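Local coordinates for fructuronate-tagaturonate epimerase UxaE from Cohnella laeviribosi in complex with 1 glycerol (Cohnella laeviribosi, PDB 6IL9), which interconverts fructuronate and tagaturonate by epimerisation, probably at a zinc-containing active site within its TIM barrel, at residues S212-K217 against V243-I248. Residues are numbered along the deposited sequence; the frame is centred on the assembly and turned at random.
Sequences SHYEAK and VYREAI
Tyr214 spans most of the distance between the two helices, and Arg245 and Ile248 receive it on the far side. Its CB leaves helix 208-218 heading for helix 234-259. With CG anti to the carbonyl carbon (chi1 -83°), the ring is carried on toward Arg245 and Ile248. One face of the Tyr214 ring takes CD2 of His213, the residue just before it, 3.8 Å above the plane and offset toward the rim. Further out, Tyr214 CE2 has Arg245 NH1 at 4.2 Å, at the ring edge and near the ring plane; the guanidinium stands almost perpendicular to the ring, 87° between planes, so the two do not stack. Both helices lie in the long connection between the fourth and fifth strands of the TIM barrel, 178-182 and 267-271, which also carries the hairpin 221-225/228-232. At the tip, Tyr214 OH touches Ile248 CD1 at 3.9 Å, the isoleucine reaching in from the opposite direction. Tyr214 OH also hydrogen-bonds the O of a water, 2.6 Å away in the ring plane, and that water O accepts a weak 2.8 Å bond from Arg245 NH1. Arg245 gets there on a chain extended from CG to NE, with CG anti to the backbone N (chi1 176°). Glu290 on helix 281-293 touches both Tyr214 and Ile248, while its carboxylate takes a hydrogen bond from His213 NE2 and a salt bridge from Lys217 NZ.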
ATOM      1  N   SER A 212       6.460  27.709  26.884  1.00 28.35           N
ATOM      2  CA  SER A 212       6.982  27.176  28.136  1.00 30.45           C
ATOM      3  C   SER A 212       7.016  25.650  28.117  1.00 33.84           C
ATOM      4  O   SER A 212       7.991  25.040  28.576  1.00 33.18           O
ATOM      5  CB  SER A 212       6.144  27.686  29.307  1.00 35.02           C
ATOM      6  OG  SER A 212       6.196  26.798  30.406  1.00 40.92           O
ATOM      7  N   HIS A 213       5.966  25.017  27.585  1.00 26.38           N
ATOM      8  CA  HIS A 213       5.929  23.557  27.529  1.00 28.33           C
ATOM      9  C   HIS A 213       7.111  23.011  26.739  1.00 27.16           C
ATOM     10  O   HIS A 213       7.797  22.084  27.186  1.00 31.79           O
ATOM     11  CB  HIS A 213       4.609  23.082  26.916  1.00 29.24           C
ATOM     12  CG  HIS A 213       4.622  21.643  26.481  1.00 27.24           C
ATOM     13  ND1 HIS A 213       4.446  20.597  27.364  1.00 31.19           N
ATOM     14  CD2 HIS A 213       4.783  21.080  25.258  1.00 27.00           C
ATOM     15  CE1 HIS A 213       4.500  19.452  26.703  1.00 33.98           C
ATOM     16  NE2 HIS A 213       4.708  19.717  25.426  1.00 28.41           N
ATOM     17  N   TYR A 214       7.365  23.573  25.558  1.00 27.05           N
ATOM     18  CA  TYR A 214       8.440  23.045  24.725  1.00 24.55           C
ATOM     19  C   TYR A 214       9.803  23.384  25.306  1.00 32.54           C
ATOM     20  O   TYR A 214      10.706  22.541  25.310  1.00 31.66           O
ATOM     21  CB  TYR A 214       8.309  23.564  23.295  1.00 26.43           C
ATOM     22  CG  TYR A 214       7.326  22.745  22.501  1.00 26.51           C
ATOM     23  CD1 TYR A 214       7.695  21.519  21.971  1.00 26.92           C
ATOM     24  CD2 TYR A 214       6.019  23.173  22.314  1.00 24.58           C
ATOM     25  CE1 TYR A 214       6.806  20.752  21.260  1.00 26.38           C
ATOM     26  CE2 TYR A 214       5.112  22.401  21.600  1.00 25.77           C
ATOM     27  CZ  TYR A 214       5.517  21.191  21.074  1.00 28.12           C
ATOM     28  OH  TYR A 214       4.644  20.400  20.350  1.00 28.79           O
ATOM     29  N   GLU A 215       9.970  24.602  25.824  1.00 29.33           N
ATOM     30  CA  GLU A 215      11.282  24.980  26.333  1.00 30.43           C
ATOM     31  C   GLU A 215      11.634  24.194  27.590  1.00 29.27           C
ATOM     32  O   GLU A 215      12.773  23.728  27.736  1.00 33.24           O
ATOM     33  CB  GLU A 215      11.330  26.489  26.568  1.00 28.28           C
ATOM     34  CG  GLU A 215      11.378  27.252  25.260  1.00 28.07           C
ATOM     35  CD  GLU A 215      11.008  28.704  25.410  1.00 34.02           C
ATOM     36  OE1 GLU A 215      10.599  29.320  24.402  1.00 31.86           O
ATOM     37  OE2 GLU A 215      11.129  29.222  26.534  1.00 36.61           O
ATOM     38  N   ALA A 216      10.665  23.991  28.489  1.00 31.06           N
ATOM     39  CA  ALA A 216      10.937  23.238  29.711  1.00 29.16           C
ATOM     40  C   ALA A 216      11.288  21.783  29.422  1.00 34.53           C
ATOM     41  O   ALA A 216      11.982  21.139  30.219  1.00 34.00           O
ATOM     42  CB  ALA A 216       9.738  23.303  30.653  1.00 30.96           C
ATOM     43  N   LYS A 217      10.822  21.250  28.299  1.00 29.85           N
ATOM     44  CA  LYS A 217      11.044  19.847  27.980  1.00 32.30           C
ATOM     45  C   LYS A 217      12.276  19.613  27.109  1.00 32.03           C
ATOM     46  O   LYS A 217      12.930  18.575  27.257  1.00 37.81           O
ATOM     47  CB  LYS A 217       9.798  19.274  27.290  1.00 31.64           C
ATOM     48  CG  LYS A 217       9.880  17.805  26.937  1.00 31.47           C
ATOM     49  CD  LYS A 217       8.562  17.305  26.371  1.00 31.22           C
ATOM     50  CE  LYS A 217       8.603  15.812  26.068  1.00 33.29           C
ATOM     51  NZ  LYS A 217       7.283  15.343  25.548  1.00 31.25           N
ATOM     52  N   VAL A 243       7.309  24.014  12.508  1.00 22.89           N
ATOM     53  CA  VAL A 243       7.063  23.124  11.380  1.00 24.84           C
ATOM     54  C   VAL A 243       6.013  22.076  11.736  1.00 22.33           C
ATOM     55  O   VAL A 243       5.163  21.728  10.908  1.00 23.86           O
ATOM     56  CB  VAL A 243       8.380  22.470  10.915  1.00 21.96           C
ATOM     57  CG1 VAL A 243       8.103  21.434   9.832  1.00 25.41           C
ATOM     58  CG2 VAL A 243       9.348  23.534  10.393  1.00 25.34           C
ATOM     59  N   TYR A 244       6.052  21.558  12.967  1.00 23.71           N
ATOM     60  CA  TYR A 244       5.356  20.326  13.302  1.00 23.80           C
ATOM     61  C   TYR A 244       4.215  20.461  14.307  1.00 24.34           C
ATOM     62  O   TYR A 244       3.419  19.522  14.410  1.00 22.82           O
ATOM     63  CB  TYR A 244       6.356  19.283  13.837  1.00 20.17           C
ATOM     64  CG  TYR A 244       7.342  18.821  12.787  1.00 20.87           C
ATOM     65  CD1 TYR A 244       6.962  17.919  11.798  1.00 23.55           C
ATOM     66  CD2 TYR A 244       8.641  19.311  12.762  1.00 22.76           C
ATOM     67  CE1 TYR A 244       7.851  17.512  10.820  1.00 23.92           C
ATOM     68  CE2 TYR A 244       9.541  18.906  11.784  1.00 23.70           C
ATOM     69  CZ  TYR A 244       9.136  18.005  10.820  1.00 26.48           C
ATOM     70  OH  TYR A 244      10.016  17.599   9.845  1.00 28.61           O
ATOM     71  N   ARG A 245       4.099  21.574  15.045  1.00 22.15           N
ATOM     72  CA  ARG A 245       3.138  21.615  16.152  1.00 23.40           C
ATOM     73  C   ARG A 245       1.714  21.378  15.669  1.00 26.26           C
ATOM     74  O   ARG A 245       0.965  20.602  16.275  1.00 23.01           O
ATOM     75  CB  ARG A 245       3.211  22.945  16.907  1.00 22.72           C
ATOM     76  CG  ARG A 245       2.155  23.049  17.997  1.00 29.35           C
ATOM     77  CD  ARG A 245       2.242  24.332  18.804  1.00 29.66           C
ATOM     78  NE  ARG A 245       0.938  24.690  19.371  1.00 37.41           N
ATOM     79  CZ  ARG A 245       0.400  24.136  20.457  1.00 41.73           C
ATOM     80  NH1 ARG A 245       1.039  23.182  21.129  1.00 38.63           N
ATOM     81  NH2 ARG A 245      -0.794  24.538  20.874  1.00 43.41           N
ATOM     82  N   GLU A 246       1.311  22.052  14.585  1.00 25.08           N
ATOM     83  CA  GLU A 246      -0.056  21.885  14.104  1.00 25.42           C
ATOM     84  C   GLU A 246      -0.303  20.449  13.652  1.00 25.26           C
ATOM     85  O   GLU A 246      -1.393  19.904  13.855  1.00 22.84           O
ATOM     86  CB  GLU A 246      -0.340  22.874  12.973  1.00 28.51           C
ATOM     87  CG  GLU A 246      -1.758  22.807  12.443  1.00 35.29           C
ATOM     88  CD  GLU A 246      -2.013  23.810  11.328  1.00 41.59           C
ATOM     89  OE1 GLU A 246      -1.259  24.808  11.237  1.00 43.08           O
ATOM     90  OE2 GLU A 246      -2.971  23.601  10.547  1.00 42.76           O
ATOM     91  N   ALA A 247       0.708  19.817  13.051  1.00 23.28           N
ATOM     92  CA  ALA A 247       0.565  18.422  12.653  1.00 23.41           C
ATOM     93  C   ALA A 247       0.449  17.510  13.868  1.00 20.77           C
ATOM     94  O   ALA A 247      -0.334  16.557  13.859  1.00 20.85           O
ATOM     95  CB  ALA A 247       1.741  18.002  11.770  1.00 22.79           C
ATOM     96  N   ILE A 248       1.233  17.783  14.913  1.00 19.22           N
ATOM     97  CA  ILE A 248       1.154  17.000  16.147  1.00 20.68           C
ATOM     98  C   ILE A 248      -0.237  17.107  16.750  1.00 22.44           C
ATOM     99  O   ILE A 248      -0.834  16.108  17.171  1.00 18.39           O
ATOM    100  CB  ILE A 248       2.228  17.472  17.140  1.00 19.37           C
ATOM    101  CG1 ILE A 248       3.625  17.140  16.606  1.00 19.50           C
ATOM    102  CG2 ILE A 248       2.002  16.858  18.542  1.00 19.28           C
ATOM    103  CD1 ILE A 248       4.734  17.864  17.362  1.00 22.32           C
TER
HETATM  104  O   HOH W   1       2.055  20.767  20.258  1.00 30.96           O